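PDB 3OTN: SusD superfamily protein, which probably binds carbohydrates or related nutrients at the outer membrane of a gut bacterium. Local coordinates for residues A[178-181]-A[182-186]; A[254-257]-A[258-261]. All blocks are in the same frame, centred on the assembly; numbering follows the deposited sequence.

Interaction 1. Residues A[178-181]-A[182-186]; sequences FSDH and TGRVS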
ATOM      1  N   PHE A 178     -18.301   2.922  12.183  1.00 33.97           N
ATOM      2  CA  PHE A 178     -17.377   3.855  11.513  1.00 34.45           C
ATOM      3  C   PHE A 178     -15.909   3.507  11.709  1.00 32.52           C
ATOM      4  O   PHE A 178     -15.105   3.684  10.796  1.00 32.00           O
ATOM      5  CB  PHE A 178     -17.620   5.345  11.852  1.00 37.59           C
ATOM      6  CG  PHE A 178     -17.081   6.290  10.778  1.00 38.10           C
ATOM      7  CD1 PHE A 178     -15.729   6.654  10.748  1.00 37.68           C
ATOM      8  CD2 PHE A 178     -17.929   6.764   9.759  1.00 39.33           C
ATOM      9  CE1 PHE A 178     -15.232   7.488   9.744  1.00 32.15           C
ATOM     10  CE2 PHE A 178     -17.436   7.591   8.749  1.00 37.78           C
ATOM     11  CZ  PHE A 178     -16.084   7.945   8.744  1.00 35.09           C
ATOM     12  N   SER A 179     -15.548   3.036  12.903  1.00 31.56           N
ATOM     13  CA  SER A 179     -14.182   2.655  13.197  1.00 30.78           C
ATOM     14  C   SER A 179     -14.170   1.302  13.894  1.00 28.80           C
ATOM     15  O   SER A 179     -15.196   0.861  14.413  1.00 29.93           O
ATOM     16  CB  SER A 179     -13.502   3.708  14.059  1.00 34.21           C
ATOM     17  OG  SER A 179     -14.135   3.824  15.322  1.00 40.47           O
ATOM     18  N   ASP A 180     -13.026   0.632  13.838  1.00 26.15           N
ATOM     19  CA  ASP A 180     -12.823  -0.629  14.540  1.00 24.75           C
ATOM     20  C   ASP A 180     -11.363  -0.771  14.899  1.00 25.26           C
ATOM     21  O   ASP A 180     -10.487  -0.685  14.008  1.00 28.24           O
ATOM     22  CB  ASP A 180     -13.292  -1.790  13.662  1.00 23.44           C
ATOM     23  CG  ASP A 180     -13.288  -3.114  14.388  1.00 24.46           C
ATOM     24  OD1 ASP A 180     -12.218  -3.718  14.562  1.00 25.34           O
ATOM     25  OD2 ASP A 180     -14.358  -3.619  14.723  1.00 29.55           O
ATOM     26  N   HIS A 181     -11.093  -1.119  16.146  1.00 26.12           N
ATOM     27  CA  HIS A 181      -9.728  -1.201  16.705  0.50 28.41           C
ATOM     28  C   HIS A 181      -9.233  -2.611  16.866  1.00 29.75           C
ATOM     29  O   HIS A 181      -8.288  -2.849  17.607  1.00 31.93           O
ATOM     30  CB  HIS A 181      -9.658  -0.511  18.067  0.50 29.30           C
ATOM     31  CG  HIS A 181      -9.549   0.971  17.983  0.50 27.19           C
ATOM     32  ND1 HIS A 181      -9.147   1.746  19.052  0.50 30.49           N
ATOM     33  CD2 HIS A 181      -9.784   1.825  16.960  0.50 25.41           C
ATOM     34  CE1 HIS A 181      -9.153   3.017  18.692  0.50 34.67           C
ATOM     35  NE2 HIS A 181      -9.537   3.093  17.428  0.50 34.12           N
ATOM     36  N   THR A 182      -9.876  -3.559  16.182  1.00 27.03           N
ATOM     37  CA  THR A 182      -9.480  -4.952  16.233  1.00 27.80           C
ATOM     38  C   THR A 182      -9.051  -5.469  14.881  1.00 25.97           C
ATOM     39  O   THR A 182      -8.616  -6.579  14.792  1.00 27.97           O
ATOM     40  CB  THR A 182     -10.621  -5.864  16.745  1.00 29.18           C
ATOM     41  OG1 THR A 182     -11.677  -5.881  15.788  1.00 28.66           O
ATOM     42  CG2 THR A 182     -11.142  -5.376  18.120  1.00 28.50           C
ATOM     43  N   GLY A 183      -9.186  -4.682  13.826  1.00 24.66           N
ATOM     44  CA  GLY A 183      -8.718  -5.079  12.515  1.00 25.73           C
ATOM     45  C   GLY A 183      -9.846  -5.299  11.509  1.00 26.42           C
ATOM     46  O   GLY A 183      -9.560  -5.501  10.343  1.00 23.37           O
ATOM     47  N   ARG A 184     -11.111  -5.205  11.922  1.00 21.91           N
ATOM     48  CA  ARG A 184     -12.231  -5.474  10.964  1.00 22.18           C
ATOM     49  C   ARG A 184     -12.439  -4.258  10.054  1.00 20.13           C
ATOM     50  O   ARG A 184     -12.008  -3.151  10.388  1.00 18.78           O
ATOM     51  CB  ARG A 184     -13.504  -5.811  11.717  1.00 21.87           C
ATOM     52  CG  ARG A 184     -13.298  -7.039  12.623  1.00 23.16           C
ATOM     53  CD  ARG A 184     -14.560  -7.701  12.953  1.00 30.91           C
ATOM     54  NE  ARG A 184     -15.166  -8.359  11.790  1.00 28.62           N
ATOM     55  CZ  ARG A 184     -14.886  -9.585  11.341  1.00 30.52           C
ATOM     56  NH1 ARG A 184     -13.959 -10.372  11.903  1.00 25.57           N
ATOM     57  NH2 ARG A 184     -15.575 -10.055  10.308  1.00 21.14           N
ATOM     58  N   VAL A 185     -13.011  -4.504   8.882  1.00 16.33           N
ATOM     59  CA  VAL A 185     -13.440  -3.436   7.988  1.00 18.32           C
ATOM     60  C   VAL A 185     -14.438  -2.505   8.737  1.00 19.02           C
ATOM     61  O   VAL A 185     -15.243  -2.969   9.538  1.00 22.67           O
ATOM     62  CB  VAL A 185     -14.098  -4.044   6.716  1.00 19.53           C
ATOM     63  CG1 VAL A 185     -14.717  -2.967   5.851  1.00 18.91           C
ATOM     64  CG2 VAL A 185     -13.035  -4.870   5.952  1.00 16.91           C
ATOM     65  N   SER A 186     -14.334  -1.202   8.515  1.00 18.10           N
ATOM     66  CA  SER A 186     -15.186  -0.195   9.152  1.00 18.48           C
ATOM     67  C   SER A 186     -15.606   0.787   8.072  1.00 21.12           C
ATOM     68  O   SER A 186     -15.060   0.762   6.978  1.00 16.58           O
ATOM     69  CB  SER A 186     -14.373   0.579  10.194  1.00 17.90           C
ATOM     70  OG  SER A 186     -13.259   1.247   9.590  1.00 21.93           O
TER
HETATM   71  O   HOH W   1      -9.647  -2.254  11.800  1.00 35.12           O
HETATM   72  O   HOH W   2     -14.804  -5.842  16.305  1.00 46.72           O
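Ser179 and Ser186 lie close across a tight loop, their CA atoms 5.0 Å apart, and between them the chain reverses direction without forming a regular helix or strand. The turn passes through Gly183, where a phi of 113° would push any CB into the Thr182 carbonyl oxygen. Asp180 fills the inside of the bend and organises it. With CG anti to the backbone N (chi1 -172°), its carboxylate reaches across to residues that follow in sequence, and a single oxygen, OD1, collects three donors. The hydroxyl OG1 of Thr182 comes in on the syn lone pair of Asp180 OD1, a close bond of 2.5 Å. Two backbone groups arrive instead from above the carboxylate plane: Thr182 N, 2.9 Å from Asp180 OD1, and Arg184 N, 3.2 Å from the same oxygen and steeply out of plane. The other oxygen is not idle, for a water donates to both Asp180 OD2 and Thr182 OG1. Arg184 lies alongside the aspartate at its base, CB 3.8 Å from Asp180 OD1, but its guanidinium leads off to a salt bridge with Glu117 and a hydrogen bond to Asn24. A second water is within hydrogen-bonding distance of two carbonyl oxygens, 2.8 Å from Asp180 O and 2.9 Å from Arg184 O. At the open end of the loop, Ser186 CB packs 3.2 Å from Phe178 O, while its OG accepts from Ala189 N. Asp180 OD1 bound to the amide two residues on defines an Asx turn, with Arg184 N as a further donor to the same oxygen, and Ser186 is the N-cap of helix 187-202; a loop between helices 156-172 and 187-202 is thus organised largely round one carboxylate before handing over to a capped helix in this predominantly helical part of the SusD fold.

Interaction 2. Residues A[254-257]-A[258-261]; sequences QFSL and NKRH. With EDO (1,2-ethanediol), chain P; EDO (1,2-ethanediol), chain K.
Phe255 and Arg260 cross obliquely: in the conformer described here, CE1 of Phe255 lies over the guanidinium face, 3.4 Å from Arg260 CZ, with the two planes inclined at 45°. The guanidinium edge is used separately, NH2 of Arg260 donating to O2 of an ethanediol, probably from the crystallisation liquor, that also donates to Gln254 O, and NH1 reaching Asn34 O. Were Phe255 an alanine, the guanidinium would probably lose the aromatic carbon over its face and be held mainly by its polar partners. Beyond this pair the chain folds back through a type I turn from Ser256 to Lys259, closed by a weak bond of 3.1 Å from Lys259 N to Ser256 O; a second backbone bond, Ser256 N to Arg260 O at 2.9 Å, joins the chain on the two sides of the turn. Ser256 OG, placed between its backbone N and carbonyl carbon (chi1 71°), donates to Asn258 OD1 over 2.8 Å. The His261 ring points its NE2 at Leu257 O, 3.0 Å away and in the ring plane, which fixes the imidazole's rotation. The turn projects at the surface just after strand 249-253 and well before strand 286-287, bonded to Asn354 through Phe255 N and packed against Lys350 through His261.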
ATOM      1  N   GLN A 254      -2.826  -7.754   9.386  1.00 16.92           N
ATOM      2  CA  GLN A 254      -2.687  -8.125  10.814  1.00 17.69           C
ATOM      3  C   GLN A 254      -1.555  -9.116  11.017  1.00 18.78           C
ATOM      4  O   GLN A 254      -1.505 -10.188  10.377  1.00 16.94           O
ATOM      5  CB  GLN A 254      -3.973  -8.733  11.384  1.00 18.35           C
ATOM      6  CG  GLN A 254      -5.253  -7.864  11.163  1.00 17.92           C
ATOM      7  CD  GLN A 254      -5.183  -6.523  11.852  1.00 18.28           C
ATOM      8  OE1 GLN A 254      -5.450  -5.455  11.252  1.00 21.05           O
ATOM      9  NE2 GLN A 254      -4.802  -6.549  13.082  1.00 12.86           N
ATOM     10  N   PHE A 255      -0.672  -8.745  11.940  1.00 18.11           N
ATOM     11  CA  PHE A 255       0.425  -9.590  12.410  1.00 17.43           C
ATOM     12  C   PHE A 255       0.321  -9.668  13.925  1.00 19.02           C
ATOM     13  O   PHE A 255       0.023  -8.663  14.589  1.00 16.89           O
ATOM     14  CB  PHE A 255       1.768  -9.019  11.941  1.00 17.50           C
ATOM     15  CG  PHE A 255       1.970  -9.080  10.436  1.00 16.88           C
ATOM     16  CD1 PHE A 255       2.215 -10.290   9.799  1.00 16.79           C
ATOM     17  CD2 PHE A 255       1.926  -7.933   9.666  1.00 15.70           C
ATOM     18  CE1 PHE A 255       2.409 -10.347   8.432  1.00 19.28           C
ATOM     19  CE2 PHE A 255       2.119  -7.987   8.291  1.00 19.26           C
ATOM     20  CZ  PHE A 255       2.378  -9.174   7.683  1.00 20.22           C
ATOM     21  N   SER A 256       0.459 -10.862  14.477  1.00 18.82           N
ATOM     22  CA  SER A 256       0.407 -11.051  15.921  1.00 20.39           C
ATOM     23  C   SER A 256       1.218 -12.266  16.324  1.00 22.28           C
ATOM     24  O   SER A 256       1.377 -13.216  15.521  1.00 23.50           O
ATOM     25  CB  SER A 256      -1.055 -11.163  16.417  1.00 25.97           C
ATOM     26  OG  SER A 256      -1.663 -12.387  16.031  1.00 31.49           O
ATOM     27  N   LEU A 257       1.657 -12.290  17.582  1.00 18.14           N
ATOM     28  CA  LEU A 257       2.445 -13.415  18.090  1.00 20.51           C
ATOM     29  C   LEU A 257       1.703 -14.761  17.969  1.00 24.53           C
ATOM     30  O   LEU A 257       2.343 -15.741  17.674  1.00 27.57           O
ATOM     31  CB  LEU A 257       2.933 -13.205  19.532  1.00 20.21           C
ATOM     32  CG  LEU A 257       3.954 -12.062  19.767  1.00 22.35           C
ATOM     33  CD1 LEU A 257       4.114 -11.831  21.299  1.00 18.13           C
ATOM     34  CD2 LEU A 257       5.298 -12.374  19.140  1.00 26.59           C
ATOM     35  N   ASN A 258       0.383 -14.778  18.158  1.00 25.63           N
ATOM     36  CA  ASN A 258      -0.413 -16.034  18.057  1.00 29.91           C
ATOM     37  C   ASN A 258      -0.972 -16.342  16.640  1.00 27.44           C
ATOM     38  O   ASN A 258      -1.506 -17.425  16.428  1.00 26.75           O
ATOM     39  CB  ASN A 258      -1.556 -16.054  19.069  1.00 30.73           C
ATOM     40  CG  ASN A 258      -2.661 -15.081  18.722  1.00 37.87           C
ATOM     41  OD1 ASN A 258      -2.403 -13.993  18.204  1.00 41.17           O
ATOM     42  ND2 ASN A 258      -3.902 -15.457  19.020  1.00 46.64           N
ATOM     43  N   LYS A 259      -0.844 -15.401  15.699  1.00 26.13           N
ATOM     44  CA  LYS A 259      -1.121 -15.671  14.267  1.00 23.80           C
ATOM     45  C   LYS A 259       0.129 -15.512  13.376  1.00 23.51           C
ATOM     46  O   LYS A 259       1.139 -16.127  13.672  1.00 24.30           O
ATOM     47  CB  LYS A 259      -2.332 -14.864  13.808  1.00 25.65           C
ATOM     48  CG  LYS A 259      -3.553 -15.062  14.711  1.00 30.64           C
ATOM     49  CD  LYS A 259      -4.818 -14.506  14.077  1.00 38.42           C
ATOM     50  CE  LYS A 259      -5.997 -14.693  15.020  1.00 46.54           C
ATOM     51  NZ  LYS A 259      -7.296 -14.437  14.321  1.00 56.24           N
ATOM     52  N   ARG A 260       0.071 -14.744  12.287  1.00 22.00           N
ATOM     53  CA  ARG A 260       1.216 -14.579  11.397  0.50 21.45           C
ATOM     54  C   ARG A 260       2.180 -13.513  11.964  1.00 22.67           C
ATOM     55  O   ARG A 260       1.740 -12.441  12.442  1.00 19.09           O
ATOM     56  CB  ARG A 260       0.724 -14.196   9.989  0.50 22.88           C
ATOM     57  CG  ARG A 260       1.746 -14.378   8.870  0.50 21.43           C
ATOM     58  CD  ARG A 260       1.075 -14.440   7.482  0.50 25.69           C
ATOM     59  NE  ARG A 260       0.365 -13.211   7.130  0.50 20.81           N
ATOM     60  CZ  ARG A 260       0.746 -12.355   6.186  0.50 17.80           C
ATOM     61  NH1 ARG A 260       1.822 -12.582   5.454  0.50 14.67           N
ATOM     62  NH2 ARG A 260       0.035 -11.267   5.962  0.50 11.90           N
ATOM     63  N   HIS A 261       3.480 -13.800  11.881  1.00 21.04           N
ATOM     64  CA  HIS A 261       4.519 -12.868  12.287  1.00 23.21           C
ATOM     65  C   HIS A 261       4.882 -12.014  11.068  1.00 23.67           C
ATOM     66  O   HIS A 261       4.812 -12.488   9.921  1.00 24.41           O
ATOM     67  CB  HIS A 261       5.756 -13.595  12.862  1.00 22.84           C
ATOM     68  CG  HIS A 261       5.429 -14.513  14.001  1.00 25.13           C
ATOM     69  ND1 HIS A 261       6.162 -15.642  14.290  1.00 25.98           N
ATOM     70  CD2 HIS A 261       4.383 -14.516  14.861  1.00 21.94           C
ATOM     71  CE1 HIS A 261       5.603 -16.279  15.306  1.00 23.10           C
ATOM     72  NE2 HIS A 261       4.518 -15.621  15.669  1.00 26.29           N
TER
HETATM   73  C1  EDO P 628      -0.739 -10.921  20.618  1.00 37.33           C
HETATM   74  O1  EDO P 628      -0.591 -12.216  19.973  1.00 36.06           O
HETATM   75  C2  EDO P 628       0.550 -10.087  20.658  1.00 37.13           C
HETATM   76  O2  EDO P 628       1.205  -9.997  19.379  1.00 17.79           O
HETATM   77  C1  EDO K 612      -4.327 -10.656   7.188  1.00 33.49           C
HETATM   78  O1  EDO K 612      -4.584  -9.408   7.889  1.00 23.81           O
HETATM   79  C2  EDO K 612      -3.507 -11.624   8.054  1.00 32.85           C
HETATM   80  O2  EDO K 612      -2.135 -11.209   7.998  1.00 19.72           O
HETATM   81  O   HOH W   3      -2.097 -12.527  11.554  1.00 28.69           O

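In the fold
Interaction 1 closes before interaction 2 opens along the chain, and their centres lie about 17 Å apart, each some 18 to 19 Å from the centre of the molecule. Residues 178-186 join helix 156-172 to helix 187-202, whereas residues 254-261 follow strand 249-253, so a helical connection and a strand exit come together at the surface. They meet directly through Gln254, whose OE1 is hydrogen-bonded to Asn245 ND2 and packs 3.5 Å from Gly183 CA. At this one point the N-terminal, helix-rich part of the protein touches the later SusD part.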